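Local coordinates for protein dally-like, isoform A (Drosophila melanogaster, PDB 6XTZ) that binds Wnt and Hedgehog proteins as a glypican, probably a cell-surface proteoglycan, and shields the lipid moiety of Wnt to enable signalling at a distance, at residues K126-Y131 against R195-T200; E141-F146 against K188-I193; G183-K188 against I300-M305. The protein carries 5 engineered substitutions. All blocks are in the same frame, centred on the assembly; numbering follows the deposited sequence.

Contact 1 of 3, residues K126-Y131 against R195-T200; sequences KELETY and RSFVAT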
loop_
_atom_site.group_PDB
_atom_site.type_symbol
_atom_site.label_atom_id
_atom_site.label_comp_id
_atom_site.label_asym_id
_atom_site.label_seq_id
_atom_site.Cartn_x
_atom_site.Cartn_y
_atom_site.Cartn_z
ATOM N N LYS A 126 -10.971 -14.505 -22.126
ATOM C CA LYS A 126 -11.665 -13.223 -22.074
ATOM C C LYS A 126 -12.188 -12.940 -20.670
ATOM O O LYS A 126 -12.100 -11.806 -20.184
ATOM C CB LYS A 126 -12.803 -13.204 -23.094
ATOM C CG LYS A 126 -13.482 -11.851 -23.246
ATOM C CD LYS A 126 -14.515 -11.872 -24.363
ATOM C CE LYS A 126 -15.616 -12.884 -24.082
ATOM N NZ LYS A 126 -16.642 -12.906 -25.163
ATOM N N GLU A 127 -12.728 -13.961 -20.001
ATOM C CA GLU A 127 -13.172 -13.783 -18.622
ATOM C C GLU A 127 -11.993 -13.518 -17.695
ATOM O O GLU A 127 -12.095 -12.704 -16.770
ATOM C CB GLU A 127 -13.952 -15.012 -18.155
ATOM C CG GLU A 127 -15.215 -15.307 -18.952
ATOM C CD GLU A 127 -16.405 -14.474 -18.509
ATOM O OE1 GLU A 127 -16.222 -13.529 -17.710
ATOM O OE2 GLU A 127 -17.532 -14.773 -18.958
ATOM N N LEU A 128 -10.866 -14.196 -17.925
ATOM C CA LEU A 128 -9.695 -13.989 -17.082
ATOM C C LEU A 128 -9.127 -12.587 -17.259
ATOM O O LEU A 128 -8.736 -11.941 -16.281
ATOM C CB LEU A 128 -8.632 -15.041 -17.388
ATOM C CG LEU A 128 -8.971 -16.481 -16.996
ATOM C CD1 LEU A 128 -7.840 -17.414 -17.391
ATOM C CD2 LEU A 128 -9.253 -16.573 -15.506
ATOM N N GLU A 129 -9.070 -12.102 -18.503
ATOM C CA GLU A 129 -8.607 -10.740 -18.742
ATOM C C GLU A 129 -9.553 -9.721 -18.122
ATOM O O GLU A 129 -9.113 -8.700 -17.584
ATOM C CB GLU A 129 -8.465 -10.487 -20.243
ATOM C CG GLU A 129 -7.454 -11.379 -20.940
ATOM C CD GLU A 129 -7.343 -11.075 -22.419
ATOM O OE1 GLU A 129 -7.716 -9.953 -22.825
ATOM O OE2 GLU A 129 -6.889 -11.957 -23.178
ATOM N N THR A 130 -10.860 -9.984 -18.190
ATOM C CA THR A 130 -11.829 -9.059 -17.614
ATOM C C THR A 130 -11.708 -9.009 -16.096
ATOM O O THR A 130 -11.845 -7.936 -15.497
ATOM C CB THR A 130 -13.247 -9.453 -18.031
ATOM O OG1 THR A 130 -13.345 -9.441 -19.461
ATOM C CG2 THR A 130 -14.266 -8.482 -17.455
ATOM N N TYR A 131 -11.437 -10.150 -15.455
ATOM C CA TYR A 131 -11.289 -10.143 -14.004
ATOM C C TYR A 131 -10.101 -9.292 -13.577
ATOM O O TYR A 131 -10.207 -8.478 -12.652
ATOM C CB TYR A 131 -11.138 -11.559 -13.447
ATOM C CG TYR A 131 -10.764 -11.509 -11.982
ATOM C CD1 TYR A 131 -11.713 -11.192 -11.021
ATOM C CD2 TYR A 131 -9.455 -11.724 -11.565
ATOM C CE1 TYR A 131 -11.379 -11.115 -9.683
ATOM C CE2 TYR A 131 -9.110 -11.645 -10.228
ATOM C CZ TYR A 131 -10.078 -11.342 -9.292
ATOM O OH TYR A 131 -9.746 -11.264 -7.960
ATOM N N ARG A 195 -6.907 -18.658 -7.199
ATOM C CA ARG A 195 -6.021 -18.068 -6.198
ATOM C C ARG A 195 -4.980 -17.168 -6.848
ATOM O O ARG A 195 -4.674 -16.086 -6.333
ATOM C CB ARG A 195 -5.328 -19.164 -5.391
ATOM C CG ARG A 195 -6.227 -19.967 -4.475
ATOM C CD ARG A 195 -5.458 -21.168 -3.957
ATOM N NE ARG A 195 -6.145 -21.868 -2.877
ATOM C CZ ARG A 195 -5.665 -22.950 -2.276
ATOM N NH1 ARG A 195 -4.496 -23.450 -2.651
ATOM N NH2 ARG A 195 -6.347 -23.529 -1.297
ATOM N N SER A 196 -4.423 -17.600 -7.981
ATOM C CA SER A 196 -3.363 -16.838 -8.630
ATOM C C SER A 196 -3.879 -15.499 -9.144
ATOM O O SER A 196 -3.234 -14.461 -8.956
ATOM C CB SER A 196 -2.757 -17.655 -9.770
ATOM O OG SER A 196 -1.613 -17.012 -10.302
ATOM N N PHE A 197 -5.047 -15.501 -9.790
ATOM C CA PHE A 197 -5.572 -14.267 -10.365
ATOM C C PHE A 197 -6.063 -13.308 -9.288
ATOM O O PHE A 197 -5.925 -12.086 -9.430
ATOM C CB PHE A 197 -6.689 -14.585 -11.357
ATOM C CG PHE A 197 -6.200 -14.820 -12.756
ATOM C CD1 PHE A 197 -5.716 -16.062 -13.137
ATOM C CD2 PHE A 197 -6.216 -13.796 -13.689
ATOM C CE1 PHE A 197 -5.260 -16.277 -14.424
ATOM C CE2 PHE A 197 -5.762 -14.006 -14.978
ATOM C CZ PHE A 197 -5.283 -15.246 -15.345
ATOM N N VAL A 198 -6.641 -13.833 -8.206
ATOM C CA VAL A 198 -7.072 -12.969 -7.112
ATOM C C VAL A 198 -5.866 -12.332 -6.433
ATOM O O VAL A 198 -5.849 -11.126 -6.167
ATOM C CB VAL A 198 -7.938 -13.754 -6.109
ATOM C CG1 VAL A 198 -8.255 -12.891 -4.898
ATOM C CG2 VAL A 198 -9.221 -14.222 -6.773
ATOM N N ALA A 199 -4.833 -13.131 -6.155
ATOM C CA ALA A 199 -3.638 -12.592 -5.514
ATOM C C ALA A 199 -2.917 -11.604 -6.423
ATOM O O ALA A 199 -2.389 -10.590 -5.952
ATOM C CB ALA A 199 -2.701 -13.728 -5.105
ATOM N N THR A 200 -2.890 -11.877 -7.730
ATOM C CA THR A 200 -2.190 -10.992 -8.656
ATOM C C THR A 200 -2.901 -9.650 -8.779
ATOM O O THR A 200 -2.266 -8.591 -8.715
ATOM C CB THR A 200 -2.060 -11.659 -10.026
ATOM O OG1 THR A 200 -1.412 -12.929 -9.880
ATOM C CG2 THR A 200 -1.246 -10.784 -10.968
#
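Leu128 meets the ring of Phe197 from above. Its CD2 methyl stands over the middle of one face, 4.1 Å from the ring centroid and only 8° off the normal, a clear CH-pi contact. The two side chains run at about a right angle to one another. The second methyl, CD1, lies 3.9 Å from Phe197 CZ, and the leucine CB comes equally near to CE2, making the leucine a broad apolar cover for the outer end of the phenyl ring. Tyr131, one helical turn further on, behaves differently. It slides past Phe197 in the opposite direction, and instead of a face it offers an edge: CE2 approaches the backbone O of Phe197 to 3.3 Å, with that oxygen near the plane of the tyrosine ring. An aromatic C-H directed at a carbonyl is a weakly polar approach rather than a conventional hydrogen bond, and no hydrogen bond joins the two segments. This is helix-on-helix packing inside the long, all-helical glypican fold. Helix 118-134 and helix 185-216 run roughly parallel here, their local axes 10.9 Å apart and inclined by 27°, a spacing filled by Leu128 and the two aromatic side chains. The CG of Tyr131 is anti to its own backbone N (chi1 171°), which carries the phenol across to the next residue of the partner helix. There the OH sits 3.2 Å from Val198 CG2, a tight fit against the methyl that stands beside the valine backbone N. Leu139, at the start of helix 139-158, touches Leu128, Tyr131 and Phe197 together, while Leu95 of helix 51-110 packs on Phe197, whose side chain also comes within about 4 Å of the bound O-palmitoleoyl serine.

Contact 2 of 3, residues E141-F146 against K188-I193; sequences EVMDKF and KLSVQI. With O18 (O-palmitoleoyl serine), chain H.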
loop_
_atom_site.group_PDB
_atom_site.type_symbol
_atom_site.label_atom_id
_atom_site.label_comp_id
_atom_site.label_asym_id
_atom_site.label_seq_id
_atom_site.Cartn_x
_atom_site.Cartn_y
_atom_site.Cartn_z
ATOM N N GLU A 141 -16.856 -19.799 -10.680
ATOM C CA GLU A 141 -18.043 -20.042 -11.491
ATOM C C GLU A 141 -17.685 -20.175 -12.968
ATOM O O GLU A 141 -18.184 -21.072 -13.658
ATOM C CB GLU A 141 -19.055 -18.916 -11.280
ATOM C CG GLU A 141 -20.267 -18.976 -12.189
ATOM C CD GLU A 141 -21.187 -17.785 -12.006
ATOM O OE1 GLU A 141 -21.278 -17.271 -10.871
ATOM O OE2 GLU A 141 -21.813 -17.355 -12.998
ATOM N N VAL A 142 -16.814 -19.297 -13.467
ATOM C CA VAL A 142 -16.410 -19.371 -14.868
ATOM C C VAL A 142 -15.583 -20.628 -15.122
ATOM O O VAL A 142 -15.711 -21.270 -16.172
ATOM C CB VAL A 142 -15.650 -18.094 -15.272
ATOM C CG1 VAL A 142 -15.137 -18.203 -16.696
ATOM C CG2 VAL A 142 -16.552 -16.876 -15.128
ATOM N N MET A 143 -14.728 -21.002 -14.168
ATOM C CA MET A 143 -13.924 -22.209 -14.332
ATOM C C MET A 143 -14.797 -23.458 -14.356
ATOM O O MET A 143 -14.555 -24.375 -15.149
ATOM C CB MET A 143 -12.884 -22.308 -13.215
ATOM C CG MET A 143 -11.787 -21.256 -13.271
ATOM S SD MET A 143 -10.797 -21.344 -14.774
ATOM C CE MET A 143 -10.224 -23.041 -14.709
ATOM N N ASP A 144 -15.818 -23.512 -13.496
ATOM C CA ASP A 144 -16.690 -24.682 -13.461
ATOM C C ASP A 144 -17.495 -24.814 -14.747
ATOM O O ASP A 144 -17.672 -25.924 -15.263
ATOM C CB ASP A 144 -17.617 -24.612 -12.247
ATOM C CG ASP A 144 -16.870 -24.744 -10.934
ATOM O OD1 ASP A 144 -15.756 -25.311 -10.936
ATOM O OD2 ASP A 144 -17.394 -24.284 -9.897
ATOM N N LYS A 145 -17.994 -23.696 -15.279
ATOM C CA LYS A 145 -18.698 -23.741 -16.556
ATOM C C LYS A 145 -17.756 -24.086 -17.700
ATOM O O LYS A 145 -18.186 -24.664 -18.705
ATOM C CB LYS A 145 -19.395 -22.407 -16.827
ATOM C CG LYS A 145 -20.502 -22.071 -15.840
ATOM C CD LYS A 145 -21.242 -20.809 -16.250
ATOM C CE LYS A 145 -22.407 -20.525 -15.314
ATOM N NZ LYS A 145 -23.147 -19.293 -15.705
ATOM N N PHE A 146 -16.473 -23.741 -17.566
ATOM C CA PHE A 146 -15.492 -24.097 -18.586
ATOM C C PHE A 146 -15.329 -25.609 -18.684
ATOM O O PHE A 146 -15.395 -26.183 -19.776
ATOM C CB PHE A 146 -14.158 -23.423 -18.271
ATOM C CG PHE A 146 -13.019 -23.887 -19.131
ATOM C CD1 PHE A 146 -12.930 -23.500 -20.458
ATOM C CD2 PHE A 146 -12.023 -24.691 -18.604
ATOM C CE1 PHE A 146 -11.876 -23.920 -21.247
ATOM C CE2 PHE A 146 -10.966 -25.115 -19.388
ATOM C CZ PHE A 146 -10.893 -24.729 -20.712
ATOM N N LYS A 188 -8.608 -29.035 -8.950
ATOM C CA LYS A 188 -7.325 -28.550 -8.451
ATOM C C LYS A 188 -6.797 -27.412 -9.313
ATOM O O LYS A 188 -6.221 -26.447 -8.798
ATOM C CB LYS A 188 -6.313 -29.692 -8.389
ATOM C CG LYS A 188 -6.562 -30.695 -7.270
ATOM C CD LYS A 188 -5.517 -31.799 -7.285
ATOM C CE LYS A 188 -5.666 -32.724 -6.087
ATOM N NZ LYS A 188 -5.420 -32.017 -4.802
ATOM N N LEU A 189 -6.990 -27.503 -10.630
ATOM C CA LEU A 189 -6.503 -26.456 -11.520
ATOM C C LEU A 189 -7.349 -25.193 -11.402
ATOM O O LEU A 189 -6.821 -24.078 -11.470
ATOM C CB LEU A 189 -6.485 -26.963 -12.962
ATOM C CG LEU A 189 -5.864 -26.048 -14.017
ATOM C CD1 LEU A 189 -4.401 -25.778 -13.702
ATOM C CD2 LEU A 189 -6.009 -26.662 -15.399
ATOM N N SER A 190 -8.663 -25.348 -11.217
ATOM C CA SER A 190 -9.536 -24.185 -11.107
ATOM C C SER A 190 -9.214 -23.365 -9.864
ATOM O O SER A 190 -9.241 -22.129 -9.903
ATOM C CB SER A 190 -10.999 -24.623 -11.089
ATOM O OG SER A 190 -11.353 -25.272 -12.296
ATOM N N VAL A 191 -8.909 -24.033 -8.750
ATOM C CA VAL A 191 -8.602 -23.310 -7.521
ATOM C C VAL A 191 -7.250 -22.618 -7.631
ATOM O O VAL A 191 -7.097 -21.459 -7.227
ATOM C CB VAL A 191 -8.654 -24.262 -6.312
ATOM C CG1 VAL A 191 -8.272 -23.520 -5.042
ATOM C CG2 VAL A 191 -10.039 -24.864 -6.177
ATOM N N GLN A 192 -6.248 -23.311 -8.181
ATOM C CA GLN A 192 -4.925 -22.710 -8.313
ATOM C C GLN A 192 -4.938 -21.527 -9.271
ATOM O O GLN A 192 -4.191 -20.562 -9.068
ATOM C CB GLN A 192 -3.914 -23.762 -8.766
ATOM C CG GLN A 192 -3.651 -24.840 -7.723
ATOM C CD GLN A 192 -2.732 -25.937 -8.226
ATOM O OE1 GLN A 192 -2.136 -25.823 -9.297
ATOM N NE2 GLN A 192 -2.618 -27.011 -7.455
ATOM N N ILE A 193 -5.774 -21.574 -10.310
ATOM C CA ILE A 193 -5.912 -20.425 -11.199
ATOM C C ILE A 193 -6.633 -19.286 -10.488
ATOM O O ILE A 193 -6.222 -18.121 -10.573
ATOM C CB ILE A 193 -6.638 -20.834 -12.493
ATOM C CG1 ILE A 193 -5.746 -21.740 -13.346
ATOM C CG2 ILE A 193 -7.062 -19.604 -13.285
ATOM C CD1 ILE A 193 -6.402 -22.203 -14.628
HETATM C CA O18 H . 7.207 -17.181 -19.312
HETATM C CB O18 H . 6.130 -17.374 -20.367
HETATM C C1 O18 H . 4.089 -18.573 -20.376
HETATM C C2 O18 H . 2.836 -18.863 -19.605
HETATM C C3 O18 H . 2.168 -17.618 -19.036
HETATM C C4 O18 H . 0.781 -17.902 -18.480
HETATM C C5 O18 H . 0.017 -16.665 -18.039
HETATM C C6 O18 H . -1.425 -16.945 -17.639
HETATM C C7 O18 H . -2.274 -17.529 -18.755
HETATM C C8 O18 H . -3.710 -17.844 -18.344
HETATM C C9 O18 H . -3.809 -18.920 -17.307
HETATM C C10 O18 H . -4.297 -20.132 -17.487
HETATM C C11 O18 H . -4.848 -20.685 -18.764
HETATM C C12 O18 H . -5.679 -21.951 -18.565
HETATM C C13 O18 H . -6.165 -22.577 -19.863
HETATM C C14 O18 H . -7.041 -23.807 -19.675
HETATM C C15 O18 H . -6.364 -24.954 -18.951
HETATM C C16 O18 H . -7.228 -26.193 -18.862
HETATM C C O18 H . 6.762 -15.903 -18.604
HETATM N N O18 H . 7.264 -18.302 -18.390
HETATM O OG O18 H . 4.893 -17.740 -19.714
HETATM O O11 O18 H . 4.347 -19.029 -21.458
HETATM O O O18 H . 7.551 -14.979 -18.429
HETATM O O HOH W 1 -13.805 -26.987 -11.828
#
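At the edge of the Phe146 ring, near its plane, lies C16, the terminal carbon of the bound O-palmitoleoyl serine, 3.9 Å from CE2. Leu189 reaches the same carbon from helix 185-216 through CD2, at 3.7 Å, and Phe121 packs edge-to-face with Phe146. The two helices themselves meet through Met143, with Met143 CA only 5.8 Å from Ser190 CA, a small residue suited to so close an approach. Bends at chi2 and chi3 fold the methionine back over the serine: CB and CE each lie 3.5 Å from Ser190 OG, and CE goes on to touch Ile193 CD1 at 3.9 Å. Ile193 CD1 in turn borders the lipid chain. Cutting Met143 back to an alanine would probably open a gap beside Ser190 and leave Ile193 CD1 without its methyl neighbour, next to the lipid tail. Ser190 OG, buried beside Met143, is satisfied by the backbone O of Pro186 and by a water, which also donates to Asp144 OD1 at 2.7 Å. Within these two segments the last carbons of the tail meet only carbon atoms, of Phe146, Leu189 and Ile193, which suits an acyl chain.

Contact 3 of 3, residues G183-K188 against I300-M305; sequences GDVPDK and ISEAIM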
loop_
_atom_site.group_PDB
_atom_site.type_symbol
_atom_site.label_atom_id
_atom_site.label_comp_id
_atom_site.label_asym_id
_atom_site.label_seq_id
_atom_site.Cartn_x
_atom_site.Cartn_y
_atom_site.Cartn_z
ATOM N N GLY A 183 -11.328 -36.824 -13.034
ATOM C CA GLY A 183 -10.809 -36.919 -11.684
ATOM C C GLY A 183 -10.833 -35.579 -10.978
ATOM O O GLY A 183 -11.763 -34.791 -11.172
ATOM N N ASP A 184 -9.815 -35.305 -10.162
ATOM C CA ASP A 184 -9.716 -34.054 -9.422
ATOM C C ASP A 184 -8.839 -33.022 -10.121
ATOM O O ASP A 184 -8.550 -31.973 -9.539
ATOM C CB ASP A 184 -9.190 -34.320 -8.008
ATOM C CG ASP A 184 -7.837 -35.013 -8.001
ATOM O OD1 ASP A 184 -7.268 -35.246 -9.089
ATOM O OD2 ASP A 184 -7.338 -35.328 -6.901
ATOM N N VAL A 185 -8.406 -33.301 -11.353
ATOM C CA VAL A 185 -7.526 -32.367 -12.063
ATOM C C VAL A 185 -8.222 -31.042 -12.358
ATOM O O VAL A 185 -7.607 -29.984 -12.112
ATOM C CB VAL A 185 -6.959 -33.035 -13.324
ATOM C CG1 VAL A 185 -6.143 -32.044 -14.140
ATOM C CG2 VAL A 185 -6.113 -34.242 -12.947
ATOM N N PRO A 186 -9.454 -30.999 -12.876
ATOM C CA PRO A 186 -10.091 -29.690 -13.108
ATOM C C PRO A 186 -10.295 -28.879 -11.841
ATOM O O PRO A 186 -10.053 -27.665 -11.843
ATOM C CB PRO A 186 -11.428 -30.063 -13.761
ATOM C CG PRO A 186 -11.178 -31.384 -14.392
ATOM C CD PRO A 186 -10.264 -32.096 -13.446
ATOM N N ASP A 187 -10.737 -29.515 -10.754
ATOM C CA ASP A 187 -10.974 -28.782 -9.514
ATOM C C ASP A 187 -9.676 -28.235 -8.935
ATOM O O ASP A 187 -9.633 -27.090 -8.471
ATOM C CB ASP A 187 -11.681 -29.679 -8.498
ATOM C CG ASP A 187 -13.102 -30.013 -8.907
ATOM O OD1 ASP A 187 -13.754 -29.161 -9.548
ATOM O OD2 ASP A 187 -13.568 -31.128 -8.589
ATOM N N LYS A 188 -8.608 -29.035 -8.950
ATOM C CA LYS A 188 -7.325 -28.550 -8.451
ATOM C C LYS A 188 -6.797 -27.412 -9.313
ATOM O O LYS A 188 -6.221 -26.447 -8.798
ATOM C CB LYS A 188 -6.313 -29.692 -8.389
ATOM C CG LYS A 188 -6.562 -30.695 -7.270
ATOM C CD LYS A 188 -5.517 -31.799 -7.285
ATOM C CE LYS A 188 -5.666 -32.724 -6.087
ATOM N NZ LYS A 188 -5.420 -32.017 -4.802
ATOM N N ILE A 300 -2.987 -32.651 -18.199
ATOM C CA ILE A 300 -3.869 -33.157 -19.246
ATOM C C ILE A 300 -3.738 -34.671 -19.366
ATOM O O ILE A 300 -4.733 -35.381 -19.554
ATOM C CB ILE A 300 -3.570 -32.456 -20.584
ATOM C CG1 ILE A 300 -3.799 -30.948 -20.460
ATOM C CG2 ILE A 300 -4.431 -33.033 -21.701
ATOM C CD1 ILE A 300 -3.499 -30.184 -21.731
ATOM N N SER A 301 -2.513 -35.187 -19.253
ATOM C CA SER A 301 -2.301 -36.627 -19.353
ATOM C C SER A 301 -2.991 -37.368 -18.216
ATOM O O SER A 301 -3.520 -38.468 -18.413
ATOM C CB SER A 301 -0.806 -36.937 -19.370
ATOM O OG SER A 301 -0.180 -36.358 -20.502
ATOM N N GLU A 302 -2.999 -36.781 -17.017
ATOM C CA GLU A 302 -3.716 -37.403 -15.909
ATOM C C GLU A 302 -5.223 -37.332 -16.124
ATOM O O GLU A 302 -5.951 -38.266 -15.771
ATOM C CB GLU A 302 -3.330 -36.740 -14.586
ATOM C CG GLU A 302 -3.990 -37.375 -13.370
ATOM C CD GLU A 302 -3.611 -36.691 -12.073
ATOM O OE1 GLU A 302 -2.856 -35.697 -12.120
ATOM O OE2 GLU A 302 -4.068 -37.148 -11.005
ATOM N N ALA A 303 -5.708 -36.234 -16.708
ATOM C CA ALA A 303 -7.133 -36.124 -17.000
ATOM C C ALA A 303 -7.564 -37.152 -18.038
ATOM O O ALA A 303 -8.636 -37.756 -17.913
ATOM C CB ALA A 303 -7.465 -34.709 -17.472
ATOM N N ILE A 304 -6.741 -37.368 -19.067
ATOM C CA ILE A 304 -7.064 -38.368 -20.080
ATOM C C ILE A 304 -6.983 -39.771 -19.489
ATOM O O ILE A 304 -7.824 -40.631 -19.778
ATOM C CB ILE A 304 -6.138 -38.208 -21.299
ATOM C CG1 ILE A 304 -6.337 -36.836 -21.944
ATOM C CG2 ILE A 304 -6.385 -39.315 -22.314
ATOM C CD1 ILE A 304 -7.752 -36.586 -22.417
ATOM N N MET A 305 -5.973 -40.022 -18.653
ATOM C CA MET A 305 -5.866 -41.312 -17.979
ATOM C C MET A 305 -7.079 -41.576 -17.096
ATOM O O MET A 305 -7.585 -42.704 -17.040
ATOM C CB MET A 305 -4.575 -41.361 -17.159
ATOM C CG MET A 305 -4.582 -42.362 -16.014
ATOM S SD MET A 305 -3.083 -42.253 -15.014
ATOM C CE MET A 305 -3.620 -43.034 -13.495
#
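Val185 CG2 presses against the side chain of Glu302, and here the contact is at its closest. The methyl sits over the flat face of the Glu302 carboxylate, 3.6 Å from Glu302 CD, with CG just behind at 3.8 Å. Glu302 can present that surface because its CG is anti to the backbone N (chi1 -177°) and the rest of its chain is extended, reaching obliquely across the valine. The other methyl, CG1, is turned to Ala303, whose CB is 4.5 Å away; the CA atoms of Val185 and Ala303 are the nearest pair of the two backbones, at 6.2 Å. The contact joins the first turn of helix 185-216 to the flank of helix 296-322, two helices of the elongated glypican bundle. Pro186 follows in that first turn, its ring packed on Phe147 and Tyr151 of helix 139-158, while Ile300 turns to Phe106 and Tyr110 of helix 51-110. The solvent side is much looser. Asp184 occupies the N-cap position but makes no capping bond with its side chain; its backbone O receives Lys188 N at 3.0 Å, the bond that starts the helix ladder. Its OD1 stands 4.2 Å from Glu302 OE2, with the two carboxylate planes 80° apart and no bond between them. Two like charges this near would be expected to disfavour each other somewhat, though the amino end of helix 185-216 may offset part of the cost, and Asp184 is exposed to water.

All three contacts use helix 185-216. Contact 3 takes its first turn, contact 2 the next stretch, with Lys188 shared between them, and contact 1 the part beyond. Their centres are spaced accordingly: 12 Å from contact 3 to contact 2, 11 Å on to contact 1, and 21 Å between the centres of contacts 1 and 3. The partners are the consecutive helices 118-134 and 139-158, with contact 2 nested inside the loop closed by contact 1, and helix 296-322, much later in the chain. Contacts 1 and 2 also touch, Glu127 CG lying 3.7 Å from Val142 CG1. These two supply Phe197, Ile193, Leu189 and Phe146 beside the palmitoleoyl tail; contact 3 lies further off, Val185 about 8 Å from it.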